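Local coordinates for protein putative aminooxidase (Propionibacterium acnes, PDB 2BA9) that isomerises polyunsaturated fatty acids, producing conjugated linoleic acid, and carries a bound flavin-adenine dinucleotide within a fold of the flavin-containing amine oxidoreductase family, at residues A21-E26 with E210-T215; P372-E377 with G382-V387; A399-S404 with D409-Y414. All blocks are in the same frame, centred on the assembly; numbering follows the deposited sequence.

Interaction 1. Residues A21-E26 with E210-T215; sequences AGMYLE and EHLNAT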
loop_
_atom_site.group_PDB
_atom_site.type_symbol
_atom_site.label_atom_id
_atom_site.label_comp_id
_atom_site.label_asym_id
_atom_site.label_seq_id
_atom_site.Cartn_x
_atom_site.Cartn_y
_atom_site.Cartn_z
ATOM N N ALA A 21 3.800 -4.244 -14.552
ATOM C CA ALA A 21 2.971 -4.517 -15.708
ATOM C C ALA A 21 3.861 -4.549 -16.942
ATOM O O ALA A 21 3.761 -5.460 -17.782
ATOM C CB ALA A 21 1.884 -3.464 -15.840
ATOM N N GLY A 22 4.755 -3.564 -17.030
ATOM C CA GLY A 22 5.727 -3.516 -18.119
ATOM C C GLY A 22 6.634 -4.732 -18.141
ATOM O O GLY A 22 6.767 -5.396 -19.173
ATOM N N MET A 23 7.272 -5.009 -17.003
ATOM C CA MET A 23 8.137 -6.201 -16.848
ATOM C C MET A 23 7.478 -7.472 -17.339
ATOM O O MET A 23 8.075 -8.231 -18.092
ATOM C CB MET A 23 8.510 -6.410 -15.377
ATOM C CG MET A 23 9.237 -7.724 -15.075
ATOM S SD MET A 23 9.550 -7.948 -13.324
ATOM C CE MET A 23 9.942 -9.687 -13.202
ATOM N N TYR A 24 6.259 -7.726 -16.885
ATOM C CA TYR A 24 5.615 -9.017 -17.158
ATOM C C TYR A 24 4.980 -9.089 -18.540
ATOM O O TYR A 24 4.845 -10.184 -19.112
ATOM C CB TYR A 24 4.622 -9.390 -16.048
ATOM C CG TYR A 24 5.347 -9.841 -14.792
ATOM C CD1 TYR A 24 5.995 -11.076 -14.737
ATOM C CD2 TYR A 24 5.415 -9.021 -13.678
ATOM C CE1 TYR A 24 6.694 -11.474 -13.586
ATOM C CE2 TYR A 24 6.101 -9.409 -12.534
ATOM C CZ TYR A 24 6.733 -10.623 -12.489
ATOM O OH TYR A 24 7.404 -10.957 -11.335
ATOM N N LEU A 25 4.604 -7.938 -19.089
ATOM C CA LEU A 25 4.178 -7.889 -20.485
ATOM C C LEU A 25 5.377 -8.202 -21.380
ATOM O O LEU A 25 5.296 -9.069 -22.260
ATOM C CB LEU A 25 3.547 -6.529 -20.835
ATOM C CG LEU A 25 2.072 -6.401 -20.425
ATOM C CD1 LEU A 25 1.600 -4.943 -20.397
ATOM C CD2 LEU A 25 1.186 -7.233 -21.352
ATOM N N GLU A 26 6.485 -7.502 -21.132
ATOM C CA GLU A 26 7.719 -7.728 -21.869
ATOM C C GLU A 26 8.049 -9.221 -21.889
ATOM O O GLU A 26 8.264 -9.795 -22.952
ATOM C CB GLU A 26 8.870 -6.940 -21.244
ATOM C CG GLU A 26 10.124 -6.900 -22.102
ATOM C CD GLU A 26 11.233 -6.093 -21.465
ATOM O OE1 GLU A 26 11.043 -4.884 -21.260
ATOM O OE2 GLU A 26 12.302 -6.670 -21.191
ATOM N N GLU A 210 13.606 1.722 -9.394
ATOM C CA GLU A 210 14.455 2.509 -10.284
ATOM C C GLU A 210 15.237 1.558 -11.190
ATOM O O GLU A 210 15.249 1.721 -12.408
ATOM C CB GLU A 210 15.379 3.435 -9.487
ATOM C CG GLU A 210 14.625 4.551 -8.804
ATOM C CD GLU A 210 15.482 5.395 -7.871
ATOM O OE1 GLU A 210 16.394 4.877 -7.182
ATOM O OE2 GLU A 210 15.197 6.596 -7.796
ATOM N N HIS A 211 15.825 0.518 -10.609
ATOM C CA HIS A 211 16.599 -0.441 -11.392
ATOM C C HIS A 211 15.729 -1.310 -12.311
ATOM O O HIS A 211 16.126 -1.616 -13.430
ATOM C CB HIS A 211 17.420 -1.327 -10.478
ATOM C CG HIS A 211 18.323 -0.569 -9.563
ATOM N ND1 HIS A 211 18.751 -1.079 -8.359
ATOM C CD2 HIS A 211 18.852 0.676 -9.658
ATOM C CE1 HIS A 211 19.528 -0.192 -7.763
ATOM N NE2 HIS A 211 19.601 0.882 -8.529
ATOM N N LEU A 212 14.548 -1.705 -11.847
ATOM C CA LEU A 212 13.613 -2.427 -12.700
ATOM C C LEU A 212 13.308 -1.638 -13.979
ATOM O O LEU A 212 13.305 -2.199 -15.083
ATOM C CB LEU A 212 12.302 -2.736 -11.957
ATOM C CG LEU A 212 11.187 -3.414 -12.778
ATOM C CD1 LEU A 212 11.647 -4.764 -13.398
ATOM C CD2 LEU A 212 9.950 -3.596 -11.920
ATOM N N ASN A 213 13.018 -0.357 -13.797
ATOM C CA ASN A 213 12.781 0.581 -14.887
ATOM C C ASN A 213 13.925 0.541 -15.880
ATOM O O ASN A 213 13.707 0.387 -17.079
ATOM C CB ASN A 213 12.619 2.006 -14.319
ATOM C CG ASN A 213 12.150 3.023 -15.361
ATOM O OD1 ASN A 213 11.145 2.808 -16.033
ATOM N ND2 ASN A 213 12.860 4.156 -15.462
ATOM N N ALA A 214 15.152 0.648 -15.367
ATOM C CA ALA A 214 16.352 0.542 -16.188
ATOM C C ALA A 214 16.415 -0.759 -16.995
ATOM O O ALA A 214 16.797 -0.743 -18.146
ATOM C CB ALA A 214 17.605 0.701 -15.328
ATOM N N THR A 215 16.010 -1.879 -16.408
ATOM C CA THR A 215 16.080 -3.174 -17.116
ATOM C C THR A 215 15.011 -3.348 -18.206
ATOM O O THR A 215 15.111 -4.257 -19.037
ATOM C CB THR A 215 15.954 -4.363 -16.139
ATOM O OG1 THR A 215 14.623 -4.405 -15.624
ATOM C CG2 THR A 215 16.951 -4.241 -14.993
#

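Interaction 2. Residues P372-E377 with G382-V387; sequences PHVSSE and GWYEKV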
loop_
_atom_site.group_PDB
_atom_site.type_symbol
_atom_site.label_atom_id
_atom_site.label_comp_id
_atom_site.label_asym_id
_atom_site.label_seq_id
_atom_site.Cartn_x
_atom_site.Cartn_y
_atom_site.Cartn_z
ATOM N N PRO A 372 -6.443 2.942 -1.501
ATOM C CA PRO A 372 -7.786 3.011 -2.057
ATOM C C PRO A 372 -8.518 1.711 -1.780
ATOM O O PRO A 372 -7.951 0.624 -1.922
ATOM C CB PRO A 372 -7.549 3.176 -3.567
ATOM C CG PRO A 372 -6.161 2.600 -3.793
ATOM C CD PRO A 372 -5.405 2.983 -2.549
ATOM N N HIS A 373 -9.771 1.827 -1.380
ATOM C CA HIS A 373 -10.594 0.670 -1.102
ATOM C C HIS A 373 -12.070 1.076 -1.142
ATOM O O HIS A 373 -12.392 2.250 -1.360
ATOM C CB HIS A 373 -10.217 0.061 0.248
ATOM C CG HIS A 373 -10.451 0.961 1.416
ATOM N ND1 HIS A 373 -9.608 2.010 1.732
ATOM C CD2 HIS A 373 -11.400 0.939 2.378
ATOM C CE1 HIS A 373 -10.043 2.606 2.827
ATOM N NE2 HIS A 373 -11.129 1.979 3.239
ATOM N N VAL A 374 -12.951 0.105 -0.929
ATOM C CA VAL A 374 -14.393 0.383 -0.822
ATOM C C VAL A 374 -14.924 -0.082 0.540
ATOM O O VAL A 374 -14.249 -0.819 1.276
ATOM C CB VAL A 374 -15.217 -0.198 -2.000
ATOM C CG1 VAL A 374 -14.797 0.468 -3.324
ATOM C CG2 VAL A 374 -15.098 -1.733 -2.081
ATOM N N SER A 375 -16.117 0.402 0.873
ATOM C CA SER A 375 -16.729 0.151 2.158
ATOM C C SER A 375 -17.228 -1.280 2.209
ATOM O O SER A 375 -17.416 -1.936 1.167
ATOM C CB SER A 375 -17.900 1.119 2.388
ATOM O OG SER A 375 -18.900 0.944 1.387
ATOM N N SER A 376 -17.453 -1.766 3.424
ATOM C CA SER A 376 -18.022 -3.095 3.602
ATOM C C SER A 376 -19.328 -3.270 2.804
ATOM O O SER A 376 -19.504 -4.268 2.099
ATOM C CB SER A 376 -18.253 -3.379 5.086
ATOM O OG SER A 376 -18.767 -4.690 5.267
ATOM N N GLU A 377 -20.217 -2.283 2.891
ATOM C CA GLU A 377 -21.481 -2.290 2.134
ATOM C C GLU A 377 -21.278 -2.385 0.610
ATOM O O GLU A 377 -21.915 -3.188 -0.082
ATOM C CB GLU A 377 -22.270 -1.011 2.439
ATOM C CG GLU A 377 -23.540 -0.858 1.617
ATOM C CD GLU A 377 -24.274 0.435 1.905
ATOM O OE1 GLU A 377 -25.457 0.347 2.300
ATOM O OE2 GLU A 377 -23.661 1.524 1.742
ATOM N N GLY A 382 -21.195 -6.019 -4.252
ATOM C CA GLY A 382 -20.580 -6.695 -5.392
ATOM C C GLY A 382 -19.530 -5.899 -6.142
ATOM O O GLY A 382 -19.146 -6.286 -7.244
ATOM N N TRP A 383 -19.032 -4.812 -5.543
ATOM C CA TRP A 383 -18.117 -3.876 -6.224
ATOM C C TRP A 383 -17.146 -4.547 -7.197
ATOM O O TRP A 383 -17.098 -4.171 -8.348
ATOM C CB TRP A 383 -17.323 -3.024 -5.215
ATOM C CG TRP A 383 -16.787 -1.737 -5.799
ATOM C CD1 TRP A 383 -17.407 -0.507 -5.797
ATOM C CD2 TRP A 383 -15.521 -1.544 -6.448
ATOM N NE1 TRP A 383 -16.603 0.428 -6.417
ATOM C CE2 TRP A 383 -15.446 -0.182 -6.826
ATOM C CE3 TRP A 383 -14.450 -2.393 -6.757
ATOM C CZ2 TRP A 383 -14.352 0.340 -7.495
ATOM C CZ3 TRP A 383 -13.353 -1.865 -7.415
ATOM C CH2 TRP A 383 -13.313 -0.514 -7.776
ATOM N N TYR A 384 -16.416 -5.557 -6.732
ATOM C CA TYR A 384 -15.345 -6.204 -7.524
ATOM C C TYR A 384 -15.866 -7.219 -8.559
ATOM O O TYR A 384 -15.180 -7.528 -9.531
ATOM C CB TYR A 384 -14.313 -6.875 -6.596
ATOM C CG TYR A 384 -13.454 -5.911 -5.821
ATOM C CD1 TYR A 384 -12.268 -5.424 -6.359
ATOM C CD2 TYR A 384 -13.819 -5.482 -4.548
ATOM C CE1 TYR A 384 -11.472 -4.545 -5.665
ATOM C CE2 TYR A 384 -13.012 -4.576 -3.831
ATOM C CZ TYR A 384 -11.839 -4.115 -4.404
ATOM O OH TYR A 384 -11.015 -3.221 -3.745
ATOM N N GLU A 385 -17.071 -7.747 -8.345
ATOM C CA GLU A 385 -17.723 -8.550 -9.364
ATOM C C GLU A 385 -17.985 -7.648 -10.561
ATOM O O GLU A 385 -17.719 -8.018 -11.701
ATOM C CB GLU A 385 -19.031 -9.166 -8.839
ATOM C CG GLU A 385 -18.809 -10.268 -7.800
ATOM C CD GLU A 385 -20.074 -11.029 -7.468
ATOM O OE1 GLU A 385 -20.588 -11.714 -8.366
ATOM O OE2 GLU A 385 -20.543 -10.959 -6.309
ATOM N N LYS A 386 -18.479 -6.443 -10.287
ATOM C CA LYS A 386 -18.697 -5.460 -11.338
ATOM C C LYS A 386 -17.378 -5.040 -11.993
ATOM O O LYS A 386 -17.209 -5.190 -13.199
ATOM C CB LYS A 386 -19.430 -4.235 -10.786
ATOM C CG LYS A 386 -19.697 -3.158 -11.827
ATOM C CD LYS A 386 -20.770 -3.578 -12.851
ATOM C CE LYS A 386 -21.445 -2.362 -13.492
ATOM N NZ LYS A 386 -22.747 -2.656 -14.183
ATOM N N VAL A 387 -16.435 -4.529 -11.205
ATOM C CA VAL A 387 -15.240 -3.914 -11.797
ATOM C C VAL A 387 -14.360 -4.944 -12.527
ATOM O O VAL A 387 -13.838 -4.651 -13.609
ATOM C CB VAL A 387 -14.466 -3.064 -10.779
ATOM C CG1 VAL A 387 -13.151 -2.538 -11.383
ATOM C CG2 VAL A 387 -15.344 -1.909 -10.323
#

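Interaction 3. Residues A399-S404 with D409-Y414; sequences AGEIMS and DEVCHY. With NA (sodium ion), chain B; FAD (flavin-adenine dinucleotide), chain D.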
loop_
_atom_site.group_PDB
_atom_site.type_symbol
_atom_site.label_atom_id
_atom_site.label_comp_id
_atom_site.label_asym_id
_atom_site.label_seq_id
_atom_site.Cartn_x
_atom_site.Cartn_y
_atom_site.Cartn_z
ATOM N N ALA A 399 -6.060 -2.026 -12.718
ATOM C CA ALA A 399 -5.044 -2.594 -11.840
ATOM C C ALA A 399 -4.610 -1.620 -10.717
ATOM O O ALA A 399 -5.316 -0.683 -10.382
ATOM C CB ALA A 399 -3.855 -3.044 -12.661
ATOM N N GLY A 400 -3.453 -1.867 -10.111
ATOM C CA GLY A 400 -2.981 -1.013 -9.023
ATOM C C GLY A 400 -3.655 -1.319 -7.703
ATOM O O GLY A 400 -4.316 -2.346 -7.545
ATOM N N GLU A 401 -3.496 -0.419 -6.743
ATOM C CA GLU A 401 -3.881 -0.711 -5.362
ATOM C C GLU A 401 -5.364 -1.075 -5.205
ATOM O O GLU A 401 -5.673 -2.043 -4.523
ATOM C CB GLU A 401 -3.502 0.435 -4.447
ATOM C CG GLU A 401 -1.980 0.596 -4.261
ATOM C CD GLU A 401 -1.609 1.838 -3.466
ATOM O OE1 GLU A 401 -2.218 2.897 -3.717
ATOM O OE2 GLU A 401 -0.715 1.766 -2.603
ATOM N N ILE A 402 -6.259 -0.339 -5.864
ATOM C CA ILE A 402 -7.705 -0.561 -5.714
ATOM C C ILE A 402 -8.135 -2.003 -6.018
ATOM O O ILE A 402 -9.027 -2.499 -5.353
ATOM C CB ILE A 402 -8.551 0.440 -6.563
ATOM C CG1 ILE A 402 -10.042 0.414 -6.168
ATOM C CG2 ILE A 402 -8.385 0.141 -8.069
ATOM C CD1 ILE A 402 -10.342 0.465 -4.687
ATOM N N MET A 403 -7.465 -2.677 -6.961
ATOM C CA MET A 403 -7.858 -4.037 -7.414
ATOM C C MET A 403 -7.262 -5.191 -6.598
ATOM O O MET A 403 -7.629 -6.364 -6.789
ATOM C CB MET A 403 -7.481 -4.261 -8.890
ATOM C CG MET A 403 -8.112 -3.291 -9.877
ATOM S SD MET A 403 -9.895 -3.013 -9.670
ATOM C CE MET A 403 -10.519 -4.682 -9.881
ATOM N N SER A 404 -6.341 -4.848 -5.705
ATOM C CA SER A 404 -5.618 -5.822 -4.902
ATOM C C SER A 404 -5.545 -5.306 -3.464
ATOM O O SER A 404 -6.482 -5.479 -2.687
ATOM C CB SER A 404 -4.217 -6.079 -5.492
ATOM O OG SER A 404 -3.453 -4.876 -5.629
ATOM N N ASP A 409 4.039 -5.684 -3.004
ATOM C CA ASP A 409 4.016 -7.047 -3.524
ATOM C C ASP A 409 2.651 -7.369 -4.118
ATOM O O ASP A 409 2.558 -8.010 -5.159
ATOM C CB ASP A 409 4.367 -8.072 -2.451
ATOM C CG ASP A 409 4.457 -9.476 -3.013
ATOM O OD1 ASP A 409 5.445 -9.777 -3.739
ATOM O OD2 ASP A 409 3.526 -10.265 -2.741
ATOM N N GLU A 410 1.594 -6.899 -3.464
ATOM C CA GLU A 410 0.236 -7.227 -3.887
ATOM C C GLU A 410 -0.057 -6.643 -5.253
ATOM O O GLU A 410 -0.618 -7.339 -6.112
ATOM C CB GLU A 410 -0.807 -6.766 -2.865
ATOM C CG GLU A 410 -0.810 -7.573 -1.559
ATOM C CD GLU A 410 -1.245 -9.037 -1.729
ATOM O OE1 GLU A 410 -2.231 -9.305 -2.441
ATOM O OE2 GLU A 410 -0.605 -9.931 -1.124
ATOM N N VAL A 411 0.328 -5.384 -5.466
ATOM C CA VAL A 411 0.096 -4.725 -6.747
ATOM C C VAL A 411 0.940 -5.329 -7.878
ATOM O O VAL A 411 0.447 -5.485 -8.992
ATOM C CB VAL A 411 0.299 -3.182 -6.692
ATOM C CG1 VAL A 411 -0.550 -2.553 -5.558
ATOM C CG2 VAL A 411 1.749 -2.823 -6.572
ATOM N N CYS A 412 2.197 -5.659 -7.595
ATOM C CA CYS A 412 3.076 -6.251 -8.601
ATOM C C CYS A 412 2.569 -7.649 -8.974
ATOM O O CYS A 412 2.500 -7.990 -10.150
ATOM C CB CYS A 412 4.519 -6.324 -8.100
ATOM S SG CYS A 412 5.328 -4.710 -7.889
ATOM N N HIS A 413 2.216 -8.438 -7.959
ATOM C CA HIS A 413 1.603 -9.775 -8.138
ATOM C C HIS A 413 0.305 -9.702 -8.969
ATOM O O HIS A 413 0.064 -10.523 -9.876
ATOM C CB HIS A 413 1.359 -10.392 -6.752
ATOM C CG HIS A 413 0.936 -11.830 -6.767
ATOM N ND1 HIS A 413 0.566 -12.499 -5.620
ATOM C CD2 HIS A 413 0.789 -12.715 -7.780
ATOM C CE1 HIS A 413 0.233 -13.739 -5.923
ATOM N NE2 HIS A 413 0.362 -13.896 -7.226
ATOM N N TYR A 414 -0.515 -8.695 -8.690
ATOM C CA TYR A 414 -1.709 -8.465 -9.493
ATOM C C TYR A 414 -1.359 -8.104 -10.944
ATOM O O TYR A 414 -2.003 -8.599 -11.875
ATOM C CB TYR A 414 -2.591 -7.373 -8.878
ATOM C CG TYR A 414 -3.945 -7.264 -9.548
ATOM C CD1 TYR A 414 -5.063 -7.874 -9.001
ATOM C CD2 TYR A 414 -4.101 -6.564 -10.741
ATOM C CE1 TYR A 414 -6.301 -7.790 -9.624
ATOM C CE2 TYR A 414 -5.331 -6.470 -11.363
ATOM C CZ TYR A 414 -6.425 -7.085 -10.798
ATOM O OH TYR A 414 -7.642 -6.996 -11.405
HETATM NA NA NA B . -1.092 -11.924 -0.022
HETATM P PA FAD D . 1.816 4.127 -6.391
HETATM O O1A FAD D . 2.974 3.579 -5.610
HETATM O O2A FAD D . 1.011 5.229 -5.732
HETATM O O5B FAD D . 2.370 4.735 -7.765
HETATM C C5B FAD D . 1.427 5.253 -8.673
HETATM C C4B FAD D . 2.134 5.991 -9.790
HETATM O O4B FAD D . 1.167 6.467 -10.705
HETATM C C3B FAD D . 2.942 7.181 -9.269
HETATM O O3B FAD D . 4.271 7.099 -9.732
HETATM C C2B FAD D . 2.192 8.380 -9.799
HETATM O O2B FAD D . 3.024 9.528 -9.973
HETATM C C1B FAD D . 1.513 7.790 -11.048
HETATM N N9A FAD D . 0.342 8.601 -11.427
HETATM C C8A FAD D . -0.724 8.960 -10.629
HETATM N N7A FAD D . -1.576 9.734 -11.360
HETATM C C5A FAD D . -1.063 9.869 -12.615
HETATM C C6A FAD D . -1.495 10.559 -13.766
HETATM N N6A FAD D . -2.811 10.934 -13.865
HETATM N N1A FAD D . -0.732 10.468 -14.925
HETATM C C2A FAD D . 0.468 9.769 -14.946
HETATM N N3A FAD D . 0.884 9.099 -13.804
HETATM C C4A FAD D . 0.150 9.162 -12.658
HETATM N N1 FAD D . 4.047 -1.407 0.894
HETATM C C2 FAD D . 4.531 -2.624 1.330
HETATM O O2 FAD D . 4.481 -3.605 0.589
HETATM N N3 FAD D . 5.041 -2.740 2.608
HETATM C C4 FAD D . 5.098 -1.639 3.437
HETATM O O4 FAD D . 5.580 -1.775 4.573
HETATM C C4X FAD D . 4.622 -0.402 2.992
HETATM N N5 FAD D . 4.641 0.720 3.803
HETATM C C5X FAD D . 4.326 1.975 3.318
HETATM C C6 FAD D . 4.491 3.105 4.115
HETATM C C7 FAD D . 4.205 4.367 3.599
HETATM C C7M FAD D . 4.412 5.565 4.482
HETATM C C8 FAD D . 3.743 4.494 2.292
HETATM C C8M FAD D . 3.418 5.828 1.691
HETATM C C9 FAD D . 3.576 3.358 1.505
HETATM C C9A FAD D . 3.854 2.086 2.008
HETATM N N10 FAD D . 3.672 0.922 1.239
HETATM C C10 FAD D . 4.115 -0.297 1.700
HETATM C "C1'" FAD D . 2.717 0.902 0.092
HETATM C "C2'" FAD D . 3.437 0.872 -1.250
HETATM O "O2'" FAD D . 4.468 1.850 -1.325
HETATM C "C3'" FAD D . 2.391 1.091 -2.333
HETATM O "O3'" FAD D . 1.306 0.182 -2.131
HETATM C "C4'" FAD D . 2.997 0.923 -3.717
HETATM O "O4'" FAD D . 3.883 1.992 -4.026
HETATM C "C5'" FAD D . 1.865 0.819 -4.728
HETATM O "O5'" FAD D . 2.364 0.970 -6.027
HETATM P P FAD D . 1.383 1.460 -7.220
HETATM O O1P FAD D . 2.159 1.609 -8.515
HETATM O O2P FAD D . 0.272 0.474 -7.330
HETATM O O3P FAD D . 0.846 2.912 -6.796
HETATM O O HOH W 1 -1.335 -4.118 -10.381
HETATM O O HOH W 2 -2.891 -11.880 -1.625
HETATM O O HOH W 3 0.152 -11.393 1.887
HETATM O O HOH W 4 -1.954 -13.522 1.082
#

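Interaction 1. Residues A21-E26 with E210-T215
Met23 and Leu212 meet with their side chains at about a right angle, the thioether of one meeting a single methyl of the other. Only one branch of the leucine makes the contact: CD1 of Leu212 spans the Met23 chain from CB to SD, 3.8 Å from SD of Met23 and 4.1 Å from its CB. That chain is extended, with CG of Met23 anti to the backbone N (chi1 172°), and its own CG rests over the centre of the Tyr24 ring, 4.2 Å above the plane. One turn on, Glu26 also faces the second helix, but OE2 of Glu26 is a loose 4.3 Å from Thr215 O; the carboxylate is held instead by Tyr33 and the backbone N of Glu217 at OE1, and by a salt bridge from OE2 to Arg76. The hydroxyl of Thr215 turns back to its own helix, OG1 donating to Leu212 O at 2.6 Å, and it also bonds Arg76, which thus links both segments. With just 110 Å² buried, this is light helix-helix packing, in which helix 204-215 lies against helix 16-28, the helix whose first turn completes the probable GxGxxG motif of the Rossmann-type fold.

Interaction 2. Residues P372-E377 with G382-V387
The hydroxyl of Tyr384 is gripped by two groups: OH of Tyr384 is hydrogen-bonded to the hydroxyl of Tyr180 and to the carbonyl O of Ile402, and Tyr180 in turn bonds the backbone N of Val374. The contact belongs to a strand-helix-helix connection, in which Val374, just where strand 359-373 gives way to helix 376-380, packs on the first turn of helix 383-389. Gly382 joins those two helices: with its positive phi (108°) it closes the first in a Schellman motif and occupies the N-cap position of the second. Ser375, at the N-cap of helix 376-380, caps the backbone N of Asp378 with its OG.

Across the contact, Val374 reaches into the angle between two aromatic side chains. CG1 of Val374 makes a CH-pi contact with the five-membered ring of Trp383, 3.5 Å from its centroid and only 7° off the ring normal. CG2, the other methyl of Val374, lies between CB of Trp383 and the Tyr384 ring, approaching CE2 of Tyr384 obliquely at 3.9 Å. The indole stands between two valines, since Val387 CG2 lies 3.4 Å above the opposite face of the Trp383 ring. NE1 of Trp383 is hydrogen-bonded to Tyr272 O, which ties the indole to helix 267-273. CG of Trp383 is anti to the backbone N (chi1 -158°), a setting that turns the rim of the indole toward the tyrosine, with CE3 of Trp383 over the centre of the Tyr384 ring, 3.6 Å above its plane.

Interaction 3. Residues A399-S404 with D409-Y414
The backbones come closest where Gly400 CA lies 5.3 Å from Val411 CA, as the chain leaves strand 396-398, makes a 3-10 turn at 401-403 and folds back against helix 408-423. A water bridges this point, accepting from Gly400 N and donating to Val411 O at 2.6 Å. CB of Met403 lies over one face of the Tyr414 ring in a CH-pi contact, 3.9 Å from the centroid and 25° off the normal, while Ala399 approaches obliquely. Tyr414 OH bonds Glu388. Ser404 packs its CB on Tyr414 CB, and its OG, weakly bonded to Gly400 O, lies 3.7 Å from Val411 CG1. Glu401 and Val411 run side by side toward the cofactor. The extended glutamate chain brings OE2 of Glu401 to 2.6 Å from FAD O3', which donates, while OE1 pairs with Lys45. Val411 CG1 packs 3.6 Å from FAD O2P. The residue before it, Glu410, bends at chi2 (-66°) and gives OE2 to a sodium ion at 2.3 Å, alongside three waters and Lys183 O; Asn131 bonds its OE1. This FAD-binding loop lies with Met403 against helix 383-389; Val411 also meets helix 16-28, and Cys412, turned away, meets helices 16-28 and 68-77.

Overall arrangement
From the N terminus, helix 16-28 comes first, and interaction 1 closes a long loop of 183 residues when helix 204-215 returns to pack on it. Interactions 2 and 3 follow in series near the C-terminal end, each a short closure with four residues between its segments; none of the three nests in or crosses another. Interactions 2 and 3 touch, through the Tyr384 hydroxyl and through Pro372 on Glu401, so the end of strand 359-373 is tied to the FAD-binding loop. Interaction 1 stands apart, its centre about 15 Å from that of interaction 3, yet helix 408-423 packs on helix 16-28 and so connects them.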